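Long-range contact in 2L protein (Yaba-like disease virus, PDB 3IT8), which is an MHC-like poxvirus protein that probably binds the host cytokine tumour necrosis factor and blocks its signalling: residues I1-D13 against Y17-L29. Sequence-based numbering, arbitrary orientation.
Sequences ITLKYNYTVTLKD and YDGVFYDHYNDQL. With NAG (2-acetamido-2-deoxy-beta-D-glucopyranose), chain M.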
ATOM      1  N   ILE D   1     -13.110 -25.993 -17.598  1.00 49.29           N
ATOM      2  CA  ILE D   1     -12.074 -27.060 -17.631  1.00 49.29           C
ATOM      3  C   ILE D   1     -12.036 -27.863 -16.340  1.00 49.29           C
ATOM      4  O   ILE D   1     -12.465 -27.402 -15.277  1.00 49.29           O
ATOM      5  CB  ILE D   1     -10.677 -26.488 -17.893  1.00 44.41           C
ATOM      6  CG1 ILE D   1     -10.360 -25.395 -16.877  1.00 41.19           C
ATOM      7  CG2 ILE D   1     -10.600 -25.957 -19.305  1.00 41.19           C
ATOM      8  CD1 ILE D   1      -8.974 -24.787 -17.054  1.00 41.19           C
ATOM      9  N   THR D   2     -11.494 -29.072 -16.449  1.00 51.28           N
ATOM     10  CA  THR D   2     -11.434 -29.993 -15.333  1.00 51.28           C
ATOM     11  C   THR D   2     -10.164 -30.815 -15.253  1.00 51.28           C
ATOM     12  O   THR D   2      -9.601 -31.204 -16.275  1.00 51.28           O
ATOM     13  CB  THR D   2     -12.644 -30.945 -15.411  1.00 37.57           C
ATOM     14  OG1 THR D   2     -13.620 -30.524 -14.460  1.00 47.85           O
ATOM     15  CG2 THR D   2     -12.243 -32.406 -15.162  1.00 47.85           C
ATOM     16  N   LEU D   3      -9.710 -31.061 -14.028  1.00 34.50           N
ATOM     17  CA  LEU D   3      -8.550 -31.921 -13.801  1.00 34.50           C
ATOM     18  C   LEU D   3      -8.935 -32.941 -12.706  1.00 34.50           C
ATOM     19  O   LEU D   3      -9.217 -32.567 -11.568  1.00 34.50           O
ATOM     20  CB  LEU D   3      -7.326 -31.111 -13.378  1.00 40.68           C
ATOM     21  CG  LEU D   3      -6.039 -31.957 -13.254  1.00 37.26           C
ATOM     22  CD1 LEU D   3      -5.760 -32.714 -14.541  1.00 37.26           C
ATOM     23  CD2 LEU D   3      -4.858 -31.059 -12.944  1.00 37.26           C
ATOM     24  N   LYS D   4      -8.974 -34.225 -13.055  1.00 42.10           N
ATOM     25  CA  LYS D   4      -9.356 -35.247 -12.084  1.00 42.10           C
ATOM     26  C   LYS D   4      -8.338 -36.375 -11.925  1.00 42.10           C
ATOM     27  O   LYS D   4      -7.858 -36.917 -12.914  1.00 42.10           O
ATOM     28  CB  LYS D   4     -10.715 -35.845 -12.470  1.00 38.37           C
ATOM     29  CG  LYS D   4     -11.234 -36.848 -11.465  1.00 40.56           C
ATOM     30  CD  LYS D   4     -12.594 -37.421 -11.839  1.00 40.56           C
ATOM     31  CE  LYS D   4     -12.523 -38.388 -13.006  1.00 40.56           C
ATOM     32  NZ  LYS D   4     -13.839 -39.063 -13.258  1.00 40.56           N
ATOM     33  N   TYR D   5      -8.013 -36.710 -10.677  1.00 41.01           N
ATOM     34  CA  TYR D   5      -7.093 -37.800 -10.344  1.00 41.01           C
ATOM     35  C   TYR D   5      -7.899 -38.900  -9.643  1.00 41.01           C
ATOM     36  O   TYR D   5      -8.639 -38.631  -8.691  1.00 41.01           O
ATOM     37  CB  TYR D   5      -5.993 -37.302  -9.414  1.00 48.99           C
ATOM     38  CG  TYR D   5      -4.916 -36.485 -10.093  1.00 31.33           C
ATOM     39  CD1 TYR D   5      -5.030 -36.110 -11.432  1.00 31.33           C
ATOM     40  CD2 TYR D   5      -3.783 -36.069  -9.394  1.00 31.33           C
ATOM     41  CE1 TYR D   5      -4.042 -35.336 -12.061  1.00 31.33           C
ATOM     42  CE2 TYR D   5      -2.793 -35.289 -10.010  1.00 31.33           C
ATOM     43  CZ  TYR D   5      -2.932 -34.928 -11.338  1.00 31.33           C
ATOM     44  OH  TYR D   5      -1.973 -34.149 -11.937  1.00 31.33           O
ATOM     45  N   ASN D   6      -7.767 -40.135 -10.104  1.00 40.20           N
ATOM     46  CA  ASN D   6      -8.515 -41.256  -9.535  1.00 40.20           C
ATOM     47  C   ASN D   6      -7.564 -42.397  -9.209  1.00 40.20           C
ATOM     48  O   ASN D   6      -6.946 -42.963 -10.103  1.00 40.20           O
ATOM     49  CB  ASN D   6      -9.587 -41.717 -10.552  1.00 41.25           C
ATOM     50  CG  ASN D   6     -10.456 -42.874 -10.054  1.00 51.95           C
ATOM     51  OD1 ASN D   6     -10.250 -43.419  -8.965  1.00 51.95           O
ATOM     52  ND2 ASN D   6     -11.430 -43.242 -10.890  1.00 51.95           N
ATOM     53  N   TYR D   7      -7.419 -42.709  -7.930  1.00 39.53           N
ATOM     54  CA  TYR D   7      -6.578 -43.820  -7.514  1.00 39.53           C
ATOM     55  C   TYR D   7      -7.526 -44.907  -7.019  1.00 39.53           C
ATOM     56  O   TYR D   7      -8.395 -44.634  -6.188  1.00 39.53           O
ATOM     57  CB  TYR D   7      -5.660 -43.440  -6.353  1.00 34.28           C
ATOM     58  CG  TYR D   7      -4.642 -42.375  -6.645  1.00 37.84           C
ATOM     59  CD1 TYR D   7      -4.981 -41.028  -6.577  1.00 37.84           C
ATOM     60  CD2 TYR D   7      -3.317 -42.708  -6.913  1.00 37.84           C
ATOM     61  CE1 TYR D   7      -4.022 -40.034  -6.757  1.00 37.84           C
ATOM     62  CE2 TYR D   7      -2.355 -41.727  -7.099  1.00 37.84           C
ATOM     63  CZ  TYR D   7      -2.715 -40.384  -7.012  1.00 37.84           C
ATOM     64  OH  TYR D   7      -1.770 -39.385  -7.146  1.00 37.84           O
ATOM     65  N   THR D   8      -7.361 -46.137  -7.500  1.00 42.41           N
ATOM     66  CA  THR D   8      -8.241 -47.200  -7.053  1.00 42.41           C
ATOM     67  C   THR D   8      -7.592 -48.558  -6.815  1.00 42.41           C
ATOM     68  O   THR D   8      -6.926 -49.091  -7.702  1.00 42.41           O
ATOM     69  CB  THR D   8      -9.382 -47.400  -8.057  1.00 48.75           C
ATOM     70  OG1 THR D   8     -10.012 -46.140  -8.324  1.00 36.09           O
ATOM     71  CG2 THR D   8     -10.414 -48.369  -7.499  1.00 36.09           C
ATOM     72  N   VAL D   9      -7.767 -49.115  -5.616  1.00 41.20           N
ATOM     73  CA  VAL D   9      -7.267 -50.459  -5.353  1.00 41.20           C
ATOM     74  C   VAL D   9      -8.520 -51.353  -5.203  1.00 41.20           C
ATOM     75  O   VAL D   9      -9.522 -50.955  -4.590  1.00 41.20           O
ATOM     76  CB  VAL D   9      -6.386 -50.538  -4.090  1.00 60.04           C
ATOM     77  CG1 VAL D   9      -5.334 -49.469  -4.146  1.00 44.55           C
ATOM     78  CG2 VAL D   9      -7.223 -50.407  -2.858  1.00 44.55           C
ATOM     79  N   THR D  10      -8.469 -52.545  -5.785  1.00 71.38           N
ATOM     80  CA  THR D  10      -9.592 -53.473  -5.725  1.00 71.38           C
ATOM     81  C   THR D  10      -9.165 -54.843  -5.230  1.00 71.38           C
ATOM     82  O   THR D  10      -8.030 -55.261  -5.468  1.00 71.38           O
ATOM     83  CB  THR D  10     -10.198 -53.652  -7.101  1.00 84.84           C
ATOM     84  OG1 THR D  10     -10.131 -52.412  -7.808  1.00 56.17           O
ATOM     85  CG2 THR D  10     -11.645 -54.055  -6.985  1.00 56.17           C
ATOM     86  N   LEU D  11     -10.064 -55.545  -4.546  1.00113.69           N
ATOM     87  CA  LEU D  11      -9.741 -56.870  -4.046  1.00113.69           C
ATOM     88  C   LEU D  11      -9.848 -57.882  -5.170  1.00113.69           C
ATOM     89  O   LEU D  11      -9.476 -59.043  -5.001  1.00113.69           O
ATOM     90  CB  LEU D  11     -10.675 -57.273  -2.910  1.00125.67           C
ATOM     91  CG  LEU D  11      -9.952 -57.650  -1.614  1.00 73.76           C
ATOM     92  CD1 LEU D  11     -10.943 -58.231  -0.631  1.00 73.76           C
ATOM     93  CD2 LEU D  11      -8.847 -58.658  -1.896  1.00 73.76           C
ATOM     94  N   LYS D  12     -10.350 -57.438  -6.319  1.00 66.32           N
ATOM     95  CA  LYS D  12     -10.496 -58.319  -7.477  1.00 66.32           C
ATOM     96  C   LYS D  12     -11.134 -59.621  -7.026  1.00 66.32           C
ATOM     97  O   LYS D  12     -11.693 -59.679  -5.936  1.00 66.32           O
ATOM     98  CB  LYS D  12      -9.136 -58.611  -8.116  1.00 71.32           C
ATOM     99  CG  LYS D  12      -8.851 -57.808  -9.369  1.00 71.07           C
ATOM    100  CD  LYS D  12      -9.871 -58.115 -10.443  1.00 71.07           C
ATOM    101  CE  LYS D  12      -9.598 -57.349 -11.733  1.00 71.07           C
ATOM    102  NZ  LYS D  12     -10.544 -57.734 -12.839  1.00 71.07           N
ATOM    103  N   ASP D  13     -11.063 -60.659  -7.854  1.00180.03           N
ATOM    104  CA  ASP D  13     -11.644 -61.944  -7.483  1.00180.03           C
ATOM    105  C   ASP D  13     -11.025 -62.402  -6.172  1.00180.03           C
ATOM    106  O   ASP D  13     -11.180 -61.746  -5.141  1.00180.03           O
ATOM    107  CB  ASP D  13     -11.400 -62.979  -8.584  1.00145.77           C
ATOM    108  CG  ASP D  13      -9.963 -62.972  -9.095  1.00145.77           C
ATOM    109  OD1 ASP D  13      -9.041 -63.320  -8.323  1.00145.77           O
ATOM    110  OD2 ASP D  13      -9.759 -62.614 -10.278  1.00145.77           O
ATOM    111  N   TYR D  17      -4.530 -57.456  -4.578  1.00 61.26           N
ATOM    112  CA  TYR D  17      -5.241 -56.200  -4.648  1.00 61.26           C
ATOM    113  C   TYR D  17      -4.710 -55.485  -5.867  1.00 61.26           C
ATOM    114  O   TYR D  17      -3.508 -55.224  -5.972  1.00 61.26           O
ATOM    115  CB  TYR D  17      -4.951 -55.349  -3.418  1.00 67.13           C
ATOM    116  CG  TYR D  17      -5.550 -55.857  -2.139  1.00 67.13           C
ATOM    117  CD1 TYR D  17      -4.983 -56.923  -1.449  1.00 67.13           C
ATOM    118  CD2 TYR D  17      -6.695 -55.266  -1.620  1.00 67.13           C
ATOM    119  CE1 TYR D  17      -5.551 -57.386  -0.270  1.00 67.13           C
ATOM    120  CE2 TYR D  17      -7.270 -55.720  -0.445  1.00 67.13           C
ATOM    121  CZ  TYR D  17      -6.697 -56.779   0.224  1.00 67.13           C
ATOM    122  OH  TYR D  17      -7.280 -57.241   1.375  1.00 67.13           O
ATOM    123  N   ASP D  18      -5.598 -55.171  -6.799  1.00 38.95           N
ATOM    124  CA  ASP D  18      -5.179 -54.452  -7.996  1.00 38.95           C
ATOM    125  C   ASP D  18      -5.187 -52.957  -7.769  1.00 38.95           C
ATOM    126  O   ASP D  18      -5.917 -52.458  -6.926  1.00 38.95           O
ATOM    127  CB  ASP D  18      -6.069 -54.774  -9.185  1.00 92.46           C
ATOM    128  CG  ASP D  18      -5.531 -55.917 -10.010  1.00 92.46           C
ATOM    129  OD1 ASP D  18      -4.289 -55.999 -10.165  1.00 92.46           O
ATOM    130  OD2 ASP D  18      -6.345 -56.722 -10.512  1.00 92.46           O
ATOM    131  N   GLY D  19      -4.364 -52.241  -8.523  1.00 42.06           N
ATOM    132  CA  GLY D  19      -4.307 -50.805  -8.364  1.00 42.06           C
ATOM    133  C   GLY D  19      -4.212 -50.087  -9.697  1.00 42.06           C
ATOM    134  O   GLY D  19      -3.474 -50.481 -10.591  1.00 42.06           O
ATOM    135  N   VAL D  20      -4.987 -49.029  -9.842  1.00 41.53           N
ATOM    136  CA  VAL D  20      -4.959 -48.229 -11.054  1.00 41.53           C
ATOM    137  C   VAL D  20      -5.058 -46.777 -10.690  1.00 41.53           C
ATOM    138  O   VAL D  20      -5.563 -46.401  -9.623  1.00 41.53           O
ATOM    139  CB  VAL D  20      -6.134 -48.503 -12.005  1.00 60.80           C
ATOM    140  CG1 VAL D  20      -5.833 -49.701 -12.861  1.00 52.81           C
ATOM    141  CG2 VAL D  20      -7.409 -48.704 -11.208  1.00 52.81           C
ATOM    142  N   PHE D  21      -4.576 -45.960 -11.608  1.00 30.02           N
ATOM    143  CA  PHE D  21      -4.612 -44.527 -11.452  1.00 30.02           C
ATOM    144  C   PHE D  21      -4.951 -43.903 -12.795  1.00 30.02           C
ATOM    145  O   PHE D  21      -4.427 -44.306 -13.829  1.00 30.02           O
ATOM    146  CB  PHE D  21      -3.267 -44.000 -10.999  1.00 55.17           C
ATOM    147  CG  PHE D  21      -3.165 -42.522 -11.110  1.00 36.99           C
ATOM    148  CD1 PHE D  21      -3.782 -41.702 -10.169  1.00 36.99           C
ATOM    149  CD2 PHE D  21      -2.523 -41.939 -12.204  1.00 36.99           C
ATOM    150  CE1 PHE D  21      -3.766 -40.322 -10.317  1.00 36.99           C
ATOM    151  CE2 PHE D  21      -2.499 -40.564 -12.363  1.00 36.99           C
ATOM    152  CZ  PHE D  21      -3.123 -39.750 -11.420  1.00 36.99           C
ATOM    153  N   TYR D  22      -5.836 -42.915 -12.778  1.00 54.14           N
ATOM    154  CA  TYR D  22      -6.211 -42.229 -14.004  1.00 54.14           C
ATOM    155  C   TYR D  22      -6.085 -40.735 -13.812  1.00 54.14           C
ATOM    156  O   TYR D  22      -6.473 -40.196 -12.783  1.00 54.14           O
ATOM    157  CB  TYR D  22      -7.656 -42.547 -14.416  1.00 60.78           C
ATOM    158  CG  TYR D  22      -7.898 -43.976 -14.840  1.00 46.82           C
ATOM    159  CD1 TYR D  22      -8.559 -44.869 -13.993  1.00 46.82           C
ATOM    160  CD2 TYR D  22      -7.461 -44.442 -16.082  1.00 46.82           C
ATOM    161  CE1 TYR D  22      -8.781 -46.190 -14.373  1.00 46.82           C
ATOM    162  CE2 TYR D  22      -7.674 -45.765 -16.470  1.00 46.82           C
ATOM    163  CZ  TYR D  22      -8.338 -46.631 -15.612  1.00 46.82           C
ATOM    164  OH  TYR D  22      -8.589 -47.932 -15.996  1.00 46.82           O
ATOM    165  N   ASP D  23      -5.522 -40.077 -14.818  1.00 52.01           N
ATOM    166  CA  ASP D  23      -5.361 -38.628 -14.837  1.00 52.01           C
ATOM    167  C   ASP D  23      -6.223 -38.142 -16.012  1.00 52.01           C
ATOM    168  O   ASP D  23      -5.935 -38.443 -17.171  1.00 52.01           O
ATOM    169  CB  ASP D  23      -3.902 -38.271 -15.089  1.00 74.36           C
ATOM    170  CG  ASP D  23      -3.647 -36.780 -15.012  1.00 62.57           C
ATOM    171  OD1 ASP D  23      -4.554 -35.999 -15.347  1.00 62.57           O
ATOM    172  OD2 ASP D  23      -2.528 -36.377 -14.633  1.00 62.57           O
ATOM    173  N   HIS D  24      -7.285 -37.403 -15.720  1.00 46.78           N
ATOM    174  CA  HIS D  24      -8.170 -36.900 -16.773  1.00 46.78           C
ATOM    175  C   HIS D  24      -8.263 -35.381 -16.821  1.00 46.78           C
ATOM    176  O   HIS D  24      -8.568 -34.729 -15.813  1.00 46.78           O
ATOM    177  CB  HIS D  24      -9.584 -37.443 -16.590  1.00 71.66           C
ATOM    178  CG  HIS D  24      -9.742 -38.878 -16.966  1.00 40.79           C
ATOM    179  ND1 HIS D  24      -9.759 -39.305 -18.273  1.00 40.79           N
ATOM    180  CD2 HIS D  24      -9.933 -39.982 -16.206  1.00 40.79           C
ATOM    181  CE1 HIS D  24      -9.959 -40.608 -18.307  1.00 40.79           C
ATOM    182  NE2 HIS D  24     -10.068 -41.044 -17.065  1.00 40.79           N
ATOM    183  N   TYR D  25      -7.984 -34.816 -17.991  1.00 29.86           N
ATOM    184  CA  TYR D  25      -8.120 -33.370 -18.207  1.00 29.86           C
ATOM    185  C   TYR D  25      -9.418 -33.285 -19.015  1.00 29.86           C
ATOM    186  O   TYR D  25      -9.462 -33.745 -20.156  1.00 29.86           O
ATOM    187  CB  TYR D  25      -6.972 -32.823 -19.033  1.00 58.57           C
ATOM    188  CG  TYR D  25      -7.162 -31.371 -19.324  1.00 51.58           C
ATOM    189  CD1 TYR D  25      -7.084 -30.422 -18.305  1.00 51.58           C
ATOM    190  CD2 TYR D  25      -7.489 -30.937 -20.604  1.00 51.58           C
ATOM    191  CE1 TYR D  25      -7.333 -29.074 -18.552  1.00 51.58           C
ATOM    192  CE2 TYR D  25      -7.740 -29.588 -20.863  1.00 51.58           C
ATOM    193  CZ  TYR D  25      -7.660 -28.667 -19.831  1.00 51.58           C
ATOM    194  OH  TYR D  25      -7.914 -27.339 -20.081  1.00 51.58           O
ATOM    195  N   ASN D  26     -10.473 -32.710 -18.438  1.00 41.52           N
ATOM    196  CA  ASN D  26     -11.773 -32.674 -19.117  1.00 41.52           C
ATOM    197  C   ASN D  26     -12.090 -34.150 -19.281  1.00 41.52           C
ATOM    198  O   ASN D  26     -11.905 -34.916 -18.340  1.00 41.52           O
ATOM    199  CB  ASN D  26     -11.693 -32.006 -20.490  1.00 60.68           C
ATOM    200  CG  ASN D  26     -11.574 -30.505 -20.397  1.00 53.15           C
ATOM    201  OD1 ASN D  26     -11.752 -29.923 -19.331  1.00 53.15           O
ATOM    202  ND2 ASN D  26     -11.286 -29.863 -21.523  1.00 53.15           N
ATOM    203  N   ASP D  27     -12.545 -34.559 -20.457  1.00 52.32           N
ATOM    204  CA  ASP D  27     -12.833 -35.974 -20.672  1.00 52.32           C
ATOM    205  C   ASP D  27     -11.667 -36.679 -21.363  1.00 52.32           C
ATOM    206  O   ASP D  27     -11.823 -37.790 -21.852  1.00 52.32           O
ATOM    207  CB  ASP D  27     -14.124 -36.162 -21.489  1.00 46.35           C
ATOM    208  CG  ASP D  27     -14.106 -35.420 -22.822  1.00 50.30           C
ATOM    209  OD1 ASP D  27     -13.075 -34.782 -23.163  1.00 50.30           O
ATOM    210  OD2 ASP D  27     -15.138 -35.478 -23.537  1.00 50.30           O
ATOM    211  N   GLN D  28     -10.498 -36.037 -21.381  1.00 47.98           N
ATOM    212  CA  GLN D  28      -9.311 -36.592 -22.036  1.00 47.98           C
ATOM    213  C   GLN D  28      -8.354 -37.365 -21.116  1.00 47.98           C
ATOM    214  O   GLN D  28      -7.775 -36.801 -20.185  1.00 47.98           O
ATOM    215  CB  GLN D  28      -8.501 -35.478 -22.695  1.00 49.45           C
ATOM    216  CG  GLN D  28      -9.271 -34.613 -23.631  1.00 41.08           C
ATOM    217  CD  GLN D  28      -9.855 -35.391 -24.778  1.00 41.08           C
ATOM    218  OE1 GLN D  28     -11.053 -35.698 -24.788  1.00 41.08           O
ATOM    219  NE2 GLN D  28      -9.012 -35.721 -25.760  1.00 41.08           N
ATOM    220  N   LEU D  29      -8.157 -38.649 -21.390  1.00 45.53           N
ATOM    221  CA  LEU D  29      -7.246 -39.420 -20.570  1.00 45.53           C
ATOM    222  C   LEU D  29      -5.830 -38.877 -20.790  1.00 45.53           C
ATOM    223  O   LEU D  29      -5.391 -38.694 -21.916  1.00 45.53           O
ATOM    224  CB  LEU D  29      -7.319 -40.897 -20.946  1.00 47.50           C
ATOM    225  CG  LEU D  29      -6.291 -41.763 -20.223  1.00 34.93           C
ATOM    226  CD1 LEU D  29      -6.532 -41.681 -18.709  1.00 34.93           C
ATOM    227  CD2 LEU D  29      -6.370 -43.203 -20.739  1.00 34.93           C
TER
HETATM  228  C1  NAG M 325     -12.201 -44.460 -10.692  1.00 57.66           C
HETATM  229  C2  NAG M 325     -13.664 -44.204 -11.061  1.00 57.66           C
HETATM  230  C3  NAG M 325     -14.483 -45.496 -10.863  1.00 57.66           C
HETATM  231  C4  NAG M 325     -13.876 -46.629 -11.705  1.00 57.66           C
HETATM  232  C5  NAG M 325     -12.408 -46.782 -11.274  1.00 57.66           C
HETATM  233  C6  NAG M 325     -11.668 -47.874 -12.026  1.00 57.66           C
HETATM  234  C7  NAG M 325     -14.312 -41.902 -10.732  1.00 57.66           C
HETATM  235  C8  NAG M 325     -15.214 -40.942  -9.984  1.00 57.66           C
HETATM  236  N2  NAG M 325     -14.185 -43.131 -10.236  1.00 57.66           N
HETATM  237  O3  NAG M 325     -15.838 -45.290 -11.236  1.00 57.66           O
HETATM  238  O4  NAG M 325     -14.607 -47.855 -11.526  1.00 57.66           O
HETATM  239  O5  NAG M 325     -11.690 -45.534 -11.490  1.00 57.66           O
HETATM  240  O6  NAG M 325     -11.286 -47.446 -13.325  1.00 57.66           O
HETATM  241  O7  NAG M 325     -13.736 -41.526 -11.748  1.00 57.66           O
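Phe21 meets both Tyr7 and Tyr5 in an aromatic cluster. Its CD1 sits over the centre of the Tyr7 ring, 3.4 Å from Tyr7 CE2, with the two rings inclined at 47°. The CZ edge of Phe21 is turned to a face of Tyr5 in a T-shaped pair, centroids 5.5 Å apart. With CG trans to its own N (chi1 167°), the Phe21 ring runs beside Tyr7. Alongside Tyr5 lies the Asp23 carboxylate, OD2 3.2 Å from Tyr5 CE1. Asp23 OD2 and the Tyr5 hydroxyl are both hydrogen-bonded to Tyr170 OH, and Tyr64 OH also reaches Asp23 OD2, so a buried acid is held by two tyrosines from different helices. These residues lie beneath helices 61-82 and 148-174, which cross one face of an eight-stranded antiparallel sheet, the platform of the MHC fold; strands 2-10 and 18-25 form its first hairpin, and 2-10 pairs on its other side with 90-100. The hairpin ladder alternates, Lys4-His24, Asn6-Tyr22 and Thr8-Val20 being hydrogen-bonded pairs. Near the N-terminus Asn26 continues it with side chain and backbone: OD1 accepts Thr2 N at 3.0 Å, while Asn26 N donates to Thr2 O from above the carbonyl plane. At the opposite end Leu11 CD2 lies over a face of Tyr17 in a CH-pi contact, 3.7 Å from the ring centroid. On the sheet face turned from the helices, Asn6 ND2 carries an N-linked GlcNAc. Lys4, its chain bent at chi3 (72°), brings NZ to within 2.9 Å of the acetamide O7 of that sugar in a hydrogen bond, and the Tyr22 ring flanks the sugar's O6.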